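Local atomic coordinates of nitrate transport protein (Parabacteroides distasonis, PDB entry 3HN0), a protein that probably serves as the substrate-binding component of an ABC transporter, perhaps for nitrate or a related solute. Residues I73-T85 with L179-E193. Numbering follows the deposited sequence.
Sequences IKIKLAGCPIWGT and LGFAQTAVVYTPTME
The indole of Trp83 is sandwiched between Leu179 and Cys80. Leu179 CD1 makes a CH-pi contact 3.8 Å from the centroid of the six-membered ring and only 12° off its normal, while Cys80 SG lies over the opposite face, offset toward the rim. At the edge, near the ring plane, the carbonyl O of Gly180 approaches Trp83 CZ3. Ala182 CB also packs on Trp83 CZ3, at 3.6 Å. Trp83 NE1 hydrogen-bonds to Tyr243 O on the neighbouring strand 242-246.

Near the other end, the edge of the Tyr188 ring receives Ala78 N and Glu193 OE1 in its plane. With CG between the backbone N and carbonyl carbon (chi1 66°), the ring lies beside strand 76-82; CD1 packs against Ala78 CB, and Tyr188 OH donates a hydrogen bond to Glu193 OE1 at 2.6 Å, on the syn side of a carboxylate whose OE2 pairs with Arg196.

Between these rings the strands run antiparallel. Lys76 and Tyr188 form a hydrogen-bonded pair, joined in both directions. A classic bulge follows: Ala78 and Gly79 both face Val186, with Ala78 N giving a bond to Val186 O and Val186 N a straight one (170°) to Gly79 O. On the face carrying Leu77 and Val187, Leu77 CD1 reaches Ala185 CB at 3.5 Å.

At the end of the strand pair, one water donates a hydrogen bond to Ile82 O and is hydrogen-bonded to Thr184 OG1; another donates to Trp83 O and Phe181 O and accepts from Gln183 NE2. The chemistry thus changes along the contact, from direct backbone bonding within the mixed central sheet to an apolar clasp on Trp83 and water bridges where the two segments separate; the second water gives Trp83 O and Phe181 O a bond each, whereas buried Thr184 O stays without a partner.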
loop_
_atom_site.group_PDB
_atom_site.type_symbol
_atom_site.label_atom_id
_atom_site.label_comp_id
_atom_site.label_asym_id
_atom_site.label_seq_id
_atom_site.Cartn_x
_atom_site.Cartn_y
_atom_site.Cartn_z
ATOM N N ILE A 73 5.442 18.201 24.202
ATOM C CA ILE A 73 6.901 18.150 23.861
ATOM C C ILE A 73 7.104 18.798 22.500
ATOM O O ILE A 73 6.308 18.535 21.583
ATOM C CB ILE A 73 7.442 16.705 23.883
ATOM C CG1 ILE A 73 7.295 16.105 25.257
ATOM C CG2 ILE A 73 8.925 16.636 23.476
ATOM C CD1 ILE A 73 7.728 17.107 26.353
ATOM N N LYS A 74 8.125 19.663 22.367
ATOM C CA LYS A 74 8.318 20.427 21.130
ATOM C C LYS A 74 9.060 19.575 20.073
ATOM O O LYS A 74 10.287 19.645 19.918
ATOM C CB LYS A 74 9.004 21.754 21.396
ATOM C CG LYS A 74 8.074 22.747 22.123
ATOM C CD LYS A 74 8.783 24.091 22.308
ATOM C CE LYS A 74 7.851 25.166 22.893
ATOM N NZ LYS A 74 7.440 24.830 24.283
ATOM N N ILE A 75 8.276 18.729 19.402
ATOM C CA ILE A 75 8.738 17.977 18.257
ATOM C C ILE A 75 7.689 18.071 17.171
ATOM O O ILE A 75 6.526 18.367 17.441
ATOM C CB ILE A 75 9.000 16.470 18.599
ATOM C CG1 ILE A 75 7.737 15.800 19.192
ATOM C CG2 ILE A 75 10.216 16.321 19.541
ATOM C CD1 ILE A 75 7.745 14.310 19.173
ATOM N N LYS A 76 8.108 17.807 15.946
ATOM C CA LYS A 76 7.207 17.620 14.841
ATOM C C LYS A 76 7.626 16.370 14.100
ATOM O O LYS A 76 8.796 15.899 14.181
ATOM C CB LYS A 76 7.191 18.816 13.873
ATOM C CG LYS A 76 6.705 20.106 14.524
ATOM C CD LYS A 76 6.372 21.190 13.542
ATOM C CE LYS A 76 5.914 22.475 14.248
ATOM N NZ LYS A 76 4.735 22.265 15.192
ATOM N N LEU A 77 6.693 15.863 13.332
ATOM C CA LEU A 77 6.937 14.704 12.527
ATOM C C LEU A 77 7.518 15.072 11.158
ATOM O O LEU A 77 6.874 15.767 10.389
ATOM C CB LEU A 77 5.642 13.941 12.300
ATOM C CG LEU A 77 5.743 12.725 11.397
ATOM C CD1 LEU A 77 6.549 11.577 12.041
ATOM C CD2 LEU A 77 4.344 12.230 11.031
ATOM N N ALA A 78 8.713 14.571 10.825
ATOM C CA ALA A 78 9.238 14.726 9.472
ATOM C C ALA A 78 8.581 13.754 8.502
ATOM O O ALA A 78 8.128 14.158 7.431
ATOM C CB ALA A 78 10.807 14.589 9.428
ATOM N N GLY A 79 8.572 12.465 8.862
ATOM C CA GLY A 79 8.094 11.448 7.969
ATOM C C GLY A 79 8.405 10.073 8.479
ATOM O O GLY A 79 8.769 9.916 9.649
ATOM N N CYS A 80 8.285 9.092 7.591
ATOM C CA CYS A 80 8.445 7.670 7.948
ATOM C C CYS A 80 9.352 6.985 6.944
ATOM O O CYS A 80 9.106 7.096 5.746
ATOM C CB CYS A 80 7.095 7.012 8.031
ATOM S SG CYS A 80 7.206 5.206 8.344
ATOM N N PRO A 81 10.402 6.247 7.420
ATOM C CA PRO A 81 11.381 5.667 6.512
ATOM C C PRO A 81 11.275 4.175 6.284
ATOM O O PRO A 81 12.086 3.620 5.544
ATOM C CB PRO A 81 12.687 5.924 7.265
ATOM C CG PRO A 81 12.331 5.783 8.690
ATOM C CD PRO A 81 10.920 6.325 8.784
ATOM N N ILE A 82 10.358 3.526 6.966
ATOM C CA ILE A 82 10.313 2.075 6.917
ATOM C C ILE A 82 8.847 1.683 7.004
ATOM O O ILE A 82 8.048 2.292 7.718
ATOM C CB ILE A 82 11.241 1.457 8.028
ATOM C CG1 ILE A 82 11.246 -0.092 7.990
ATOM C CG2 ILE A 82 10.791 1.909 9.441
ATOM C CD1 ILE A 82 12.240 -0.797 8.992
ATOM N N TRP A 83 8.478 0.671 6.212
ATOM C CA TRP A 83 7.072 0.343 6.008
ATOM C C TRP A 83 6.752 -1.155 6.247
ATOM O O TRP A 83 5.608 -1.574 6.187
ATOM C CB TRP A 83 6.643 0.789 4.585
ATOM C CG TRP A 83 6.836 2.284 4.443
ATOM C CD1 TRP A 83 7.983 2.920 4.099
ATOM C CD2 TRP A 83 5.889 3.310 4.800
ATOM N NE1 TRP A 83 7.827 4.279 4.179
ATOM C CE2 TRP A 83 6.532 4.558 4.570
ATOM C CE3 TRP A 83 4.552 3.301 5.230
ATOM C CZ2 TRP A 83 5.920 5.759 4.802
ATOM C CZ3 TRP A 83 3.917 4.520 5.435
ATOM C CH2 TRP A 83 4.619 5.749 5.240
ATOM N N GLY A 84 7.770 -1.950 6.501
ATOM C CA GLY A 84 7.624 -3.405 6.681
ATOM C C GLY A 84 8.123 -3.794 8.059
ATOM O O GLY A 84 9.310 -4.021 8.272
ATOM N N THR A 85 7.237 -3.818 9.046
ATOM C CA THR A 85 7.681 -4.115 10.378
ATOM C C THR A 85 7.120 -5.363 11.020
ATOM O O THR A 85 7.692 -5.846 11.999
ATOM C CB THR A 85 7.458 -2.904 11.332
ATOM O OG1 THR A 85 6.088 -2.711 11.548
ATOM C CG2 THR A 85 8.003 -1.649 10.742
ATOM N N LEU A 179 1.011 0.561 0.318
ATOM C CA LEU A 179 1.940 1.368 1.131
ATOM C C LEU A 179 2.023 0.815 2.550
ATOM O O LEU A 179 3.114 0.639 3.088
ATOM C CB LEU A 179 1.541 2.854 1.184
ATOM C CG LEU A 179 2.408 3.769 2.064
ATOM C CD1 LEU A 179 3.814 3.802 1.550
ATOM C CD2 LEU A 179 1.879 5.229 2.210
ATOM N N GLY A 180 0.886 0.502 3.139
ATOM C CA GLY A 180 0.897 0.113 4.560
ATOM C C GLY A 180 1.103 1.212 5.577
ATOM O O GLY A 180 1.193 2.396 5.257
ATOM N N PHE A 181 1.114 0.807 6.847
ATOM C CA PHE A 181 1.003 1.747 7.933
ATOM C C PHE A 181 2.265 2.578 8.179
ATOM O O PHE A 181 3.337 2.058 8.208
ATOM C CB PHE A 181 0.720 1.024 9.257
ATOM C CG PHE A 181 -0.532 0.191 9.261
ATOM C CD1 PHE A 181 -1.776 0.778 9.192
ATOM C CD2 PHE A 181 -0.451 -1.183 9.385
ATOM C CE1 PHE A 181 -2.927 0.010 9.247
ATOM C CE2 PHE A 181 -1.596 -1.949 9.428
ATOM C CZ PHE A 181 -2.824 -1.361 9.345
ATOM N N ALA A 182 2.089 3.860 8.462
ATOM C CA ALA A 182 3.185 4.707 8.879
ATOM C C ALA A 182 3.432 4.487 10.389
ATOM O O ALA A 182 3.022 5.284 11.232
ATOM C CB ALA A 182 2.906 6.155 8.511
ATOM N N GLN A 183 4.120 3.400 10.722
ATOM C CA GLN A 183 4.282 2.972 12.138
ATOM C C GLN A 183 5.513 3.529 12.798
ATOM O O GLN A 183 5.627 3.427 14.002
ATOM C CB GLN A 183 4.404 1.432 12.309
ATOM C CG GLN A 183 3.557 0.642 11.475
ATOM C CD GLN A 183 3.645 -0.796 11.795
ATOM O OE1 GLN A 183 3.919 -1.183 12.951
ATOM N NE2 GLN A 183 3.426 -1.616 10.790
ATOM N N THR A 184 6.435 4.087 12.008
ATOM C CA THR A 184 7.695 4.582 12.493
ATOM C C THR A 184 7.855 6.062 12.151
ATOM O O THR A 184 7.545 6.477 11.021
ATOM C CB THR A 184 8.834 3.810 11.865
ATOM O OG1 THR A 184 8.674 2.415 12.147
ATOM C CG2 THR A 184 10.181 4.322 12.382
ATOM N N ALA A 185 8.253 6.845 13.144
ATOM C CA ALA A 185 8.360 8.276 13.027
ATOM C C ALA A 185 9.794 8.729 13.102
ATOM O O ALA A 185 10.568 8.299 13.991
ATOM C CB ALA A 185 7.603 8.999 14.169
ATOM N N VAL A 186 10.129 9.621 12.185
ATOM C CA VAL A 186 11.314 10.471 12.339
ATOM C C VAL A 186 10.794 11.792 12.847
ATOM O O VAL A 186 10.058 12.489 12.128
ATOM C CB VAL A 186 12.081 10.657 11.013
ATOM C CG1 VAL A 186 13.289 11.581 11.213
ATOM C CG2 VAL A 186 12.509 9.309 10.411
ATOM N N VAL A 187 11.215 12.181 14.046
ATOM C CA VAL A 187 10.791 13.446 14.644
ATOM C C VAL A 187 11.985 14.375 14.835
ATOM O O VAL A 187 13.127 13.909 14.903
ATOM C CB VAL A 187 10.070 13.214 15.997
ATOM C CG1 VAL A 187 8.834 12.267 15.751
ATOM C CG2 VAL A 187 11.021 12.728 17.111
ATOM N N TYR A 188 11.713 15.680 14.918
ATOM C CA TYR A 188 12.762 16.668 15.007
ATOM C C TYR A 188 12.344 17.807 15.916
ATOM O O TYR A 188 11.139 18.080 16.118
ATOM C CB TYR A 188 13.146 17.170 13.605
ATOM C CG TYR A 188 12.105 17.935 12.873
ATOM C CD1 TYR A 188 11.135 17.297 12.110
ATOM C CD2 TYR A 188 12.035 19.340 12.961
ATOM C CE1 TYR A 188 10.167 17.980 11.472
ATOM C CE2 TYR A 188 11.075 20.024 12.285
ATOM C CZ TYR A 188 10.153 19.368 11.514
ATOM O OH TYR A 188 9.134 20.070 10.855
ATOM N N THR A 189 13.358 18.479 16.421
ATOM C CA THR A 189 13.151 19.581 17.359
ATOM C C THR A 189 13.195 20.901 16.599
ATOM O O THR A 189 13.540 20.969 15.438
ATOM C CB THR A 189 14.247 19.568 18.444
ATOM O OG1 THR A 189 15.495 19.555 17.797
ATOM C CG2 THR A 189 14.154 18.355 19.408
ATOM N N PRO A 190 12.782 22.001 17.251
ATOM C CA PRO A 190 12.626 23.222 16.485
ATOM C C PRO A 190 13.862 23.782 15.769
ATOM O O PRO A 190 13.723 24.442 14.729
ATOM C CB PRO A 190 12.158 24.214 17.581
ATOM C CG PRO A 190 11.367 23.394 18.463
ATOM C CD PRO A 190 12.110 22.098 18.557
ATOM N N THR A 191 15.043 23.578 16.331
ATOM C CA THR A 191 16.249 24.092 15.676
ATOM C C THR A 191 16.611 23.267 14.460
ATOM O O THR A 191 17.471 23.662 13.688
ATOM C CB THR A 191 17.465 24.183 16.610
ATOM O OG1 THR A 191 17.650 22.942 17.266
ATOM C CG2 THR A 191 17.229 25.263 17.652
HETATM N N MSE A 192 15.928 22.137 14.280
HETATM C CA MSE A 192 16.085 21.353 13.056
HETATM C C MSE A 192 15.194 21.762 11.896
HETATM O O MSE A 192 15.422 21.320 10.774
HETATM C CB MSE A 192 15.890 19.871 13.345
HETATM C CG MSE A 192 16.916 19.276 14.263
HETATM SE SE MSE A 192 18.760 19.262 13.559
HETATM C CE MSE A 192 19.345 20.716 14.424
ATOM N N GLU A 193 14.241 22.673 12.093
ATOM C CA GLU A 193 13.347 23.031 10.989
ATOM C C GLU A 193 14.093 23.511 9.733
ATOM O O GLU A 193 13.826 23.053 8.596
ATOM C CB GLU A 193 12.305 24.041 11.460
ATOM C CG GLU A 193 11.250 24.341 10.428
ATOM C CD GLU A 193 10.361 23.152 10.122
ATOM O OE1 GLU A 193 9.620 22.668 11.006
ATOM O OE2 GLU A 193 10.425 22.681 8.973
HETATM O O HOH W 1 6.949 1.594 9.964
HETATM O O HOH W 2 3.990 -0.575 8.133
#